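Local coordinates for ethanolamine utilization protein EutJ (Carboxydothermus hydrogenoformans Z-2901, PDB 3H1Q) that binds ATP through an actin-like nucleotide-binding fold and probably takes part in ethanolamine utilization, at residues D140-D145 with Q226-Y231; K212-V217 with E244-F249; Y231-T236 with Q255-P260. One frame throughout, in Å; residues are numbered along the deposited sequence.

Interaction 1. Residues D140-D145 with Q226-Y231; sequences DGIVVD and QTLPVY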
loop_
_atom_site.group_PDB
_atom_site.type_symbol
_atom_site.label_atom_id
_atom_site.label_comp_id
_atom_site.label_asym_id
_atom_site.label_seq_id
_atom_site.Cartn_x
_atom_site.Cartn_y
_atom_site.Cartn_z
ATOM N N ASP A 140 11.858 11.829 9.589
ATOM C CA ASP A 140 12.232 12.763 8.530
ATOM C C ASP A 140 12.605 11.976 7.282
ATOM O O ASP A 140 13.466 11.098 7.335
ATOM C CB ASP A 140 13.383 13.675 8.973
ATOM C CG ASP A 140 13.280 14.097 10.443
ATOM O OD1 ASP A 140 13.131 15.311 10.704
ATOM O OD2 ASP A 140 13.351 13.218 11.339
ATOM N N GLY A 141 11.936 12.264 6.171
ATOM C CA GLY A 141 12.218 11.569 4.926
ATOM C C GLY A 141 11.183 11.832 3.862
ATOM O O GLY A 141 10.286 12.645 4.028
ATOM N N ILE A 142 11.300 11.138 2.753
ATOM C CA ILE A 142 10.324 11.291 1.723
ATOM C C ILE A 142 9.704 9.945 1.467
ATOM O O ILE A 142 10.426 8.935 1.409
ATOM C CB ILE A 142 10.972 11.817 0.483
ATOM C CG1 ILE A 142 11.287 13.298 0.717
ATOM C CG2 ILE A 142 10.078 11.580 -0.746
ATOM C CD1 ILE A 142 12.002 13.994 -0.417
ATOM N N VAL A 143 8.374 9.920 1.343
ATOM C CA VAL A 143 7.665 8.675 1.112
ATOM C C VAL A 143 6.991 8.693 -0.240
ATOM O O VAL A 143 6.328 9.634 -0.606
ATOM C CB VAL A 143 6.635 8.358 2.224
ATOM C CG1 VAL A 143 5.998 6.983 1.976
ATOM C CG2 VAL A 143 7.278 8.414 3.614
ATOM N N VAL A 144 7.162 7.628 -0.980
ATOM C CA VAL A 144 6.664 7.585 -2.316
ATOM C C VAL A 144 5.815 6.319 -2.400
ATOM O O VAL A 144 6.282 5.235 -2.774
ATOM C CB VAL A 144 7.844 7.596 -3.330
ATOM C CG1 VAL A 144 7.344 7.504 -4.759
ATOM C CG2 VAL A 144 8.697 8.840 -3.136
ATOM N N ASP A 145 4.560 6.448 -2.001
ATOM C CA ASP A 145 3.637 5.339 -2.070
ATOM C C ASP A 145 3.302 5.164 -3.532
ATOM O O ASP A 145 2.633 5.993 -4.112
ATOM C CB ASP A 145 2.384 5.672 -1.260
ATOM C CG ASP A 145 1.531 4.439 -0.929
ATOM O OD1 ASP A 145 1.592 3.421 -1.671
ATOM O OD2 ASP A 145 0.782 4.499 0.085
ATOM N N GLN A 226 17.494 17.913 0.281
ATOM C CA GLN A 226 18.125 16.728 -0.300
ATOM C C GLN A 226 18.749 15.780 0.728
ATOM O O GLN A 226 19.027 14.616 0.408
ATOM C CB GLN A 226 19.164 17.123 -1.345
ATOM C CG GLN A 226 18.584 17.780 -2.590
ATOM C CD GLN A 226 17.551 16.914 -3.265
ATOM O OE1 GLN A 226 16.397 17.323 -3.443
ATOM N NE2 GLN A 226 17.951 15.695 -3.631
ATOM N N THR A 227 18.966 16.274 1.950
ATOM C CA THR A 227 19.339 15.419 3.080
ATOM C C THR A 227 18.312 14.295 3.202
ATOM O O THR A 227 18.661 13.166 3.552
ATOM C CB THR A 227 19.380 16.196 4.417
ATOM O OG1 THR A 227 20.020 17.449 4.211
ATOM C CG2 THR A 227 20.160 15.444 5.478
ATOM N N LEU A 228 17.055 14.611 2.885
ATOM C CA LEU A 228 15.933 13.689 3.067
ATOM C C LEU A 228 16.119 12.309 2.436
ATOM O O LEU A 228 16.291 12.200 1.200
ATOM C CB LEU A 228 14.628 14.308 2.556
ATOM C CG LEU A 228 14.015 15.445 3.375
ATOM C CD1 LEU A 228 13.027 16.234 2.521
ATOM C CD2 LEU A 228 13.363 14.912 4.663
ATOM N N PRO A 229 16.093 11.255 3.291
ATOM C CA PRO A 229 16.048 9.868 2.842
ATOM C C PRO A 229 14.764 9.626 2.085
ATOM O O PRO A 229 13.810 10.380 2.228
ATOM C CB PRO A 229 16.066 9.077 4.147
ATOM C CG PRO A 229 16.773 9.977 5.099
ATOM C CD PRO A 229 16.251 11.333 4.756
ATOM N N VAL A 230 14.752 8.581 1.278
ATOM C CA VAL A 230 13.698 8.378 0.307
ATOM C C VAL A 230 13.244 6.926 0.311
ATOM O O VAL A 230 14.042 5.998 0.120
ATOM C CB VAL A 230 14.166 8.807 -1.078
ATOM C CG1 VAL A 230 13.175 8.400 -2.145
ATOM C CG2 VAL A 230 14.382 10.290 -1.079
ATOM N N TYR A 231 11.949 6.740 0.525
ATOM C CA TYR A 231 11.413 5.434 0.790
ATOM C C TYR A 231 10.374 5.150 -0.230
ATOM O O TYR A 231 9.419 5.877 -0.352
ATOM C CB TYR A 231 10.805 5.443 2.165
ATOM C CG TYR A 231 11.816 5.698 3.250
ATOM C CD1 TYR A 231 12.420 4.639 3.925
ATOM C CD2 TYR A 231 12.170 6.994 3.617
ATOM C CE1 TYR A 231 13.345 4.854 4.947
ATOM C CE2 TYR A 231 13.108 7.222 4.651
ATOM C CZ TYR A 231 13.685 6.138 5.306
ATOM O OH TYR A 231 14.608 6.338 6.312
#
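Ile142 and Val143 pair in parallel register with Val230 and Tyr231. Strand 141-146 is joined here to strand 230-233, the outermost strand of a four-stranded mixed sheet in the actin-like ATPase fold. Three backbone hydrogen bonds make the join. Ile142 N donates to Pro229 O at 2.7 Å, and Ile142 O accepts from Tyr231 N at 2.8 Å. Val144 N then donates to Tyr231 O at 2.9 Å, with a C=O...donor angle of 173°. The Ile142 side chain lies on the same face as Val230. Its CB lies near Pro229 O and meets Val230 CG2 at 4.0 Å. CG1 is anti to the carbonyl carbon (chi1 -74°), which sets it beside CB and CD1 of Leu228. CD1 is anti to CA (chi2 178°) and ends 3.8 Å from Leu228 CD1. The two side chains cross at about a right angle, and Ile221 adds to the apolar cluster. An alanine here would lack CG1 and CD1, which would probably open a gap beside Leu228 and leave its CD1 methyl without this apolar partner. Leu228 turns its other methyl, CD2, to the backbone of Gly141, 3.4 Å from Gly141 N. The opposite face of the sheet carries Val143 and Tyr231, and both touch Leu136 of helix 128-136. Asp145, further along the first strand, touches the bound ATP. The phenol ring of Tyr231 presents its edge to the first strand, with Gly141 CA near its plane. Ile142 O also lies in the ring plane, 3.4 Å from Tyr231 CD2.

Interaction 2. Residues K212-V217 with E244-F249; sequences KMALIV and EEFSRF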
loop_
_atom_site.group_PDB
_atom_site.type_symbol
_atom_site.label_atom_id
_atom_site.label_comp_id
_atom_site.label_asym_id
_atom_site.label_seq_id
_atom_site.Cartn_x
_atom_site.Cartn_y
_atom_site.Cartn_z
ATOM N N LYS A 212 9.793 7.875 -16.155
ATOM C CA LYS A 212 8.737 8.876 -15.983
ATOM C C LYS A 212 8.400 9.103 -14.516
ATOM O O LYS A 212 8.435 10.241 -14.015
ATOM C CB LYS A 212 7.479 8.424 -16.737
ATOM C CG LYS A 212 6.257 9.315 -16.517
ATOM C CD LYS A 212 4.965 8.680 -17.055
ATOM C CE LYS A 212 3.800 9.661 -16.918
ATOM N NZ LYS A 212 3.035 9.878 -18.202
HETATM N N MSE A 213 8.073 8.001 -13.848
HETATM C CA MSE A 213 7.748 8.018 -12.436
HETATM C C MSE A 213 8.781 8.793 -11.624
HETATM O O MSE A 213 8.453 9.807 -10.981
HETATM C CB MSE A 213 7.611 6.589 -11.932
HETATM C CG MSE A 213 6.380 5.900 -12.508
HETATM SE SE MSE A 213 5.928 4.174 -11.680
HETATM C CE MSE A 213 4.361 3.734 -12.746
ATOM N N ALA A 214 10.031 8.316 -11.706
ATOM C CA ALA A 214 11.197 8.873 -10.987
ATOM C C ALA A 214 11.433 10.370 -11.209
ATOM O O ALA A 214 11.659 11.128 -10.258
ATOM C CB ALA A 214 12.450 8.077 -11.340
ATOM N N LEU A 215 11.360 10.780 -12.472
ATOM C CA LEU A 215 11.534 12.181 -12.844
ATOM C C LEU A 215 10.416 13.080 -12.304
ATOM O O LEU A 215 10.648 14.254 -11.975
ATOM C CB LEU A 215 11.709 12.311 -14.362
ATOM C CG LEU A 215 12.920 11.471 -14.817
ATOM C CD1 LEU A 215 12.948 11.150 -16.329
ATOM C CD2 LEU A 215 14.238 12.085 -14.330
ATOM N N ILE A 216 9.212 12.517 -12.188
ATOM C CA ILE A 216 8.100 13.233 -11.590
ATOM C C ILE A 216 8.398 13.519 -10.114
ATOM O O ILE A 216 8.090 14.601 -9.607
ATOM C CB ILE A 216 6.780 12.463 -11.786
ATOM C CG1 ILE A 216 6.438 12.392 -13.278
ATOM C CG2 ILE A 216 5.635 13.091 -10.976
ATOM C CD1 ILE A 216 5.308 11.443 -13.617
ATOM N N VAL A 217 9.025 12.560 -9.442
ATOM C CA VAL A 217 9.341 12.707 -8.030
ATOM C C VAL A 217 10.493 13.668 -7.912
ATOM O O VAL A 217 10.436 14.610 -7.125
ATOM C CB VAL A 217 9.738 11.366 -7.389
ATOM C CG1 VAL A 217 9.879 11.515 -5.877
ATOM C CG2 VAL A 217 8.724 10.275 -7.755
ATOM N N GLU A 244 16.650 -0.557 -7.993
ATOM C CA GLU A 244 17.824 -0.124 -8.741
ATOM C C GLU A 244 17.392 0.811 -9.867
ATOM O O GLU A 244 17.741 2.000 -9.852
ATOM C CB GLU A 244 18.596 -1.323 -9.272
ATOM N N GLU A 245 16.603 0.285 -10.806
ATOM C CA GLU A 245 16.121 1.069 -11.951
ATOM C C GLU A 245 15.618 2.472 -11.518
ATOM O O GLU A 245 16.061 3.500 -12.029
ATOM C CB GLU A 245 15.065 0.289 -12.720
ATOM N N PHE A 246 14.735 2.511 -10.532
ATOM C CA PHE A 246 14.273 3.769 -9.959
ATOM C C PHE A 246 15.413 4.540 -9.270
ATOM O O PHE A 246 15.564 5.742 -9.481
ATOM C CB PHE A 246 13.128 3.490 -8.987
ATOM C CG PHE A 246 12.315 4.693 -8.617
ATOM C CD1 PHE A 246 11.101 4.944 -9.247
ATOM C CD2 PHE A 246 12.725 5.547 -7.603
ATOM C CE1 PHE A 246 10.302 6.057 -8.878
ATOM C CE2 PHE A 246 11.941 6.651 -7.228
ATOM C CZ PHE A 246 10.727 6.908 -7.867
ATOM N N SER A 247 16.224 3.870 -8.457
ATOM C CA SER A 247 17.275 4.590 -7.744
ATOM C C SER A 247 18.150 5.395 -8.725
ATOM O O SER A 247 18.661 6.456 -8.357
ATOM C CB SER A 247 18.095 3.659 -6.894
ATOM N N ARG A 248 18.283 4.916 -9.971
ATOM C CA ARG A 248 19.027 5.645 -11.014
ATOM C C ARG A 248 18.292 6.906 -11.445
ATOM O O ARG A 248 18.689 8.011 -11.054
ATOM C CB ARG A 248 19.334 4.761 -12.232
ATOM N N PHE A 249 17.208 6.735 -12.213
ATOM C CA PHE A 249 16.527 7.854 -12.879
ATOM C C PHE A 249 16.201 9.001 -11.959
ATOM O O PHE A 249 16.114 10.142 -12.396
ATOM C CB PHE A 249 15.258 7.399 -13.574
ATOM C CG PHE A 249 15.484 6.333 -14.579
ATOM C CD1 PHE A 249 16.053 6.629 -15.808
ATOM C CD2 PHE A 249 15.125 5.022 -14.305
ATOM C CE1 PHE A 249 16.271 5.622 -16.765
ATOM C CE2 PHE A 249 15.334 3.997 -15.251
ATOM C CZ PHE A 249 15.911 4.300 -16.484
#
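Helix segments 212-217 and 244-249 run in broadly the same direction, their axes 8.6 Å apart at a crossing angle of -44°, with Ala214 and Phe249 nearest at 5.7 Å between CA atoms. This is helix-helix packing within the layer that lies against the sheet of the actin-like fold. Ala214 is the central small residue. Its CB sits over one face of the Phe246 ring in a CH-pi contact, 4.0 Å from the ring centroid, and is offset toward the rim. The same methyl meets Phe249 CB at 3.7 Å. Phe246 CG is anti to the backbone N (chi1 -164°), which starts the ring off toward helix 212-217. Met213, a selenomethionine in this crystal, places its CB at the ring edge, 4.1 Å from Phe246 CE1. The rest of its side chain turns from the second helix, and the residue touches Thr169. The ring of Phe246 also meets that of Phe242, with the planes about 15° apart. Both helices touch strand 141-146, Val217 through Val144 and Phe246 through Ile146. Val217 crosses Phe246 at about a right angle. Its CG2 lies at the ring edge, 3.9 Å from Phe246 CZ.

Interaction 3. Residues Y231-T236 with Q255-P260; sequences YVVGGT and QVPIHP. With ATP (adenosine-5'-triphosphate), chain C.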
loop_
_atom_site.group_PDB
_atom_site.type_symbol
_atom_site.label_atom_id
_atom_site.label_comp_id
_atom_site.label_asym_id
_atom_site.label_seq_id
_atom_site.Cartn_x
_atom_site.Cartn_y
_atom_site.Cartn_z
ATOM N N TYR A 231 11.949 6.740 0.525
ATOM C CA TYR A 231 11.413 5.434 0.790
ATOM C C TYR A 231 10.374 5.150 -0.230
ATOM O O TYR A 231 9.419 5.877 -0.352
ATOM C CB TYR A 231 10.805 5.443 2.165
ATOM C CG TYR A 231 11.816 5.698 3.250
ATOM C CD1 TYR A 231 12.420 4.639 3.925
ATOM C CD2 TYR A 231 12.170 6.994 3.617
ATOM C CE1 TYR A 231 13.345 4.854 4.947
ATOM C CE2 TYR A 231 13.108 7.222 4.651
ATOM C CZ TYR A 231 13.685 6.138 5.306
ATOM O OH TYR A 231 14.608 6.338 6.312
ATOM N N VAL A 232 10.561 4.106 -0.995
ATOM C CA VAL A 232 9.593 3.798 -1.995
ATOM C C VAL A 232 8.813 2.582 -1.540
ATOM O O VAL A 232 9.358 1.491 -1.460
ATOM C CB VAL A 232 10.263 3.563 -3.330
ATOM C CG1 VAL A 232 9.274 3.018 -4.331
ATOM C CG2 VAL A 232 10.870 4.865 -3.828
ATOM N N VAL A 233 7.537 2.774 -1.220
ATOM C CA VAL A 233 6.685 1.689 -0.768
ATOM C C VAL A 233 5.553 1.520 -1.762
ATOM O O VAL A 233 5.489 2.280 -2.718
ATOM C CB VAL A 233 6.117 1.967 0.623
ATOM C CG1 VAL A 233 7.238 2.223 1.604
ATOM C CG2 VAL A 233 5.177 3.135 0.580
ATOM N N GLY A 234 4.671 0.537 -1.537
ATOM C CA GLY A 234 3.508 0.291 -2.399
ATOM C C GLY A 234 3.756 -0.887 -3.300
ATOM O O GLY A 234 4.884 -1.142 -3.686
ATOM N N GLY A 235 2.704 -1.595 -3.672
ATOM C CA GLY A 235 2.836 -2.820 -4.454
ATOM C C GLY A 235 3.538 -2.751 -5.799
ATOM O O GLY A 235 3.950 -3.788 -6.345
ATOM N N THR A 236 3.655 -1.550 -6.361
ATOM C CA THR A 236 4.321 -1.413 -7.656
ATOM C C THR A 236 5.805 -1.727 -7.525
ATOM O O THR A 236 6.403 -2.257 -8.459
ATOM C CB THR A 236 4.176 -0.010 -8.291
ATOM O OG1 THR A 236 2.983 0.630 -7.825
ATOM C CG2 THR A 236 4.156 -0.118 -9.811
ATOM N N GLN A 255 15.161 3.485 -0.708
ATOM C CA GLN A 255 14.858 2.324 0.134
ATOM C C GLN A 255 13.479 1.751 -0.169
ATOM O O GLN A 255 12.486 2.441 0.024
ATOM C CB GLN A 255 14.943 2.707 1.600
ATOM C CG GLN A 255 16.374 2.835 2.087
ATOM C CD GLN A 255 16.672 4.224 2.663
ATOM O OE1 GLN A 255 16.396 5.242 2.011
ATOM N NE2 GLN A 255 17.237 4.273 3.885
ATOM N N VAL A 256 13.425 0.506 -0.651
ATOM C CA VAL A 256 12.168 -0.248 -0.846
ATOM C C VAL A 256 12.144 -1.415 0.156
ATOM O O VAL A 256 13.103 -2.194 0.210
ATOM C CB VAL A 256 12.060 -0.828 -2.276
ATOM C CG1 VAL A 256 10.731 -1.504 -2.466
ATOM C CG2 VAL A 256 12.256 0.243 -3.330
ATOM N N PRO A 257 11.075 -1.534 0.974
ATOM C CA PRO A 257 11.151 -2.595 1.988
ATOM C C PRO A 257 10.729 -3.948 1.469
ATOM O O PRO A 257 10.176 -4.025 0.394
ATOM C CB PRO A 257 10.220 -2.097 3.100
ATOM C CG PRO A 257 10.090 -0.643 2.854
ATOM C CD PRO A 257 10.096 -0.509 1.356
ATOM N N ILE A 258 11.024 -5.009 2.223
ATOM C CA ILE A 258 10.746 -6.393 1.782
ATOM C C ILE A 258 9.338 -6.548 1.138
ATOM O O ILE A 258 9.233 -7.035 0.007
ATOM C CB ILE A 258 11.017 -7.462 2.908
ATOM N N HIS A 259 8.257 -6.140 1.787
ATOM C CA HIS A 259 6.959 -6.417 1.137
ATOM C C HIS A 259 6.244 -5.104 0.844
ATOM O O HIS A 259 5.323 -4.717 1.557
ATOM C CB HIS A 259 6.085 -7.369 1.956
ATOM C CG HIS A 259 6.421 -8.814 1.784
ATOM N ND1 HIS A 259 6.120 -9.514 0.638
ATOM C CD2 HIS A 259 6.979 -9.708 2.634
ATOM C CE1 HIS A 259 6.511 -10.770 0.770
ATOM N NE2 HIS A 259 7.026 -10.915 1.975
ATOM N N PRO A 260 6.672 -4.418 -0.220
ATOM C CA PRO A 260 6.290 -3.012 -0.357
ATOM C C PRO A 260 4.769 -2.769 -0.173
ATOM O O PRO A 260 4.388 -1.934 0.679
ATOM C CB PRO A 260 6.822 -2.623 -1.750
ATOM C CG PRO A 260 7.085 -3.913 -2.444
ATOM C CD PRO A 260 7.387 -4.928 -1.398
HETATM P PG ATP C . -2.538 1.763 -2.082
HETATM O O1G ATP C . -2.455 0.398 -1.414
HETATM O O2G ATP C . -1.217 2.270 -2.594
HETATM O O3G ATP C . -3.195 2.827 -1.213
HETATM P PB ATP C . -3.520 0.115 -4.116
HETATM O O1B ATP C . -4.241 0.132 -5.420
HETATM O O2B ATP C . -4.006 -0.893 -3.109
HETATM O O3B ATP C . -3.388 1.566 -3.443
HETATM P PA ATP C . -0.875 -1.193 -3.905
HETATM O O1A ATP C . -1.533 -2.288 -3.118
HETATM O O2A ATP C . 0.148 -0.328 -3.213
HETATM O O3A ATP C . -1.967 -0.146 -4.490
HETATM O "O5'" ATP C . -0.309 -1.787 -5.283
HETATM C "C5'" ATP C . -1.081 -2.451 -6.268
HETATM C "C4'" ATP C . -0.129 -2.595 -7.436
HETATM O "O4'" ATP C . 1.020 -3.336 -7.013
HETATM C "C3'" ATP C . -0.748 -3.389 -8.562
HETATM O "O3'" ATP C . -0.515 -2.751 -9.822
HETATM C "C2'" ATP C . 0.016 -4.686 -8.590
HETATM O "O2'" ATP C . 0.154 -5.180 -9.916
HETATM C "C1'" ATP C . 1.357 -4.341 -7.965
HETATM N N9 ATP C . 1.930 -5.657 -7.521
HETATM C C8 ATP C . 1.455 -6.506 -6.583
HETATM N N7 ATP C . 2.191 -7.650 -6.515
HETATM C C5 ATP C . 3.165 -7.566 -7.438
HETATM C C6 ATP C . 4.301 -8.408 -7.904
HETATM N N6 ATP C . 4.565 -9.616 -7.354
HETATM N N1 ATP C . 5.083 -7.928 -8.906
HETATM C C2 ATP C . 4.874 -6.735 -9.490
HETATM N N3 ATP C . 3.872 -5.912 -9.111
HETATM C C4 ATP C . 2.989 -6.258 -8.109
#
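Tyr231 and Gln255 lie side by side and point the same way, with the phenol ring and the amide plane stacked 17° apart. The contact holds the loop 255-260 against strand 230-233 and the Gly234-Gly235 pair that follows it. This glycine pair is consistent with the adenosine motif of actin-like ATPases. Gln255 CB stands above the ring plane, 3.9 Å from Tyr231 CD1. The chain of Gln255 then bends at chi2 (122°), and its CD comes to lie over Tyr231 CE1, on that same face. At the base of these two side chains the backbones form a single bridge, in which Val232 N donates to Gln255 O at 2.7 Å. The donor is tilted from the carbonyl plane. Val232 O accepts a CA-H contact from Val256. The side chains of these two valines cross obliquely, with Val232 CB 3.9 Å from Val256 CG2. Phe242 and Phe246 of the following helix also touch Val232. On the other side of the strand, Val233 CG1 lies 4.0 Å from Pro257 CD. Leu136 of helix 128-136 touches Tyr231, Val233 and Pro257. The loop then turns back, and Pro260 O takes a weak hydrogen bond from Gly234 N at 3.3 Å. Pro260 CB rests against Gly234 O. The backbone angles of Gly234 call for glycine, since a CB would jam against the preceding carbonyl. Glu190 and Lys193 also hydrogen-bond ATP. Just past the strand, the chain meets the nucleotide directly, as Gly235 N donates to O2A of the ATP alpha-phosphate at 2.9 Å, with an N-H...O angle of 166°.

How the interactions relate
Interactions 1 and 3 both use strand 230-233, and interaction 2 packs against one face of the sheet. Interactions 1 and 3 share Tyr231 and continue the same sheet. Val230 O and Gln255 N, 2.9 Å apart, probably hydrogen-bond, as do Val144 O and Val233 N at 3.2 Å. Interaction 2 supplies the helix layer. Val217 CG1 packs on Val144 CG2 of interaction 1 at 4.0 Å, and Phe246 CE2 on Val232 CG2 of interaction 3, also at 4.0 Å. Along the chain its segments alternate with those of the other two. Interaction 3 binds ATP through Gly235, interaction 1 touches it through Asp145, and in interaction 2 the Met213 side chain stays about 9 Å from it.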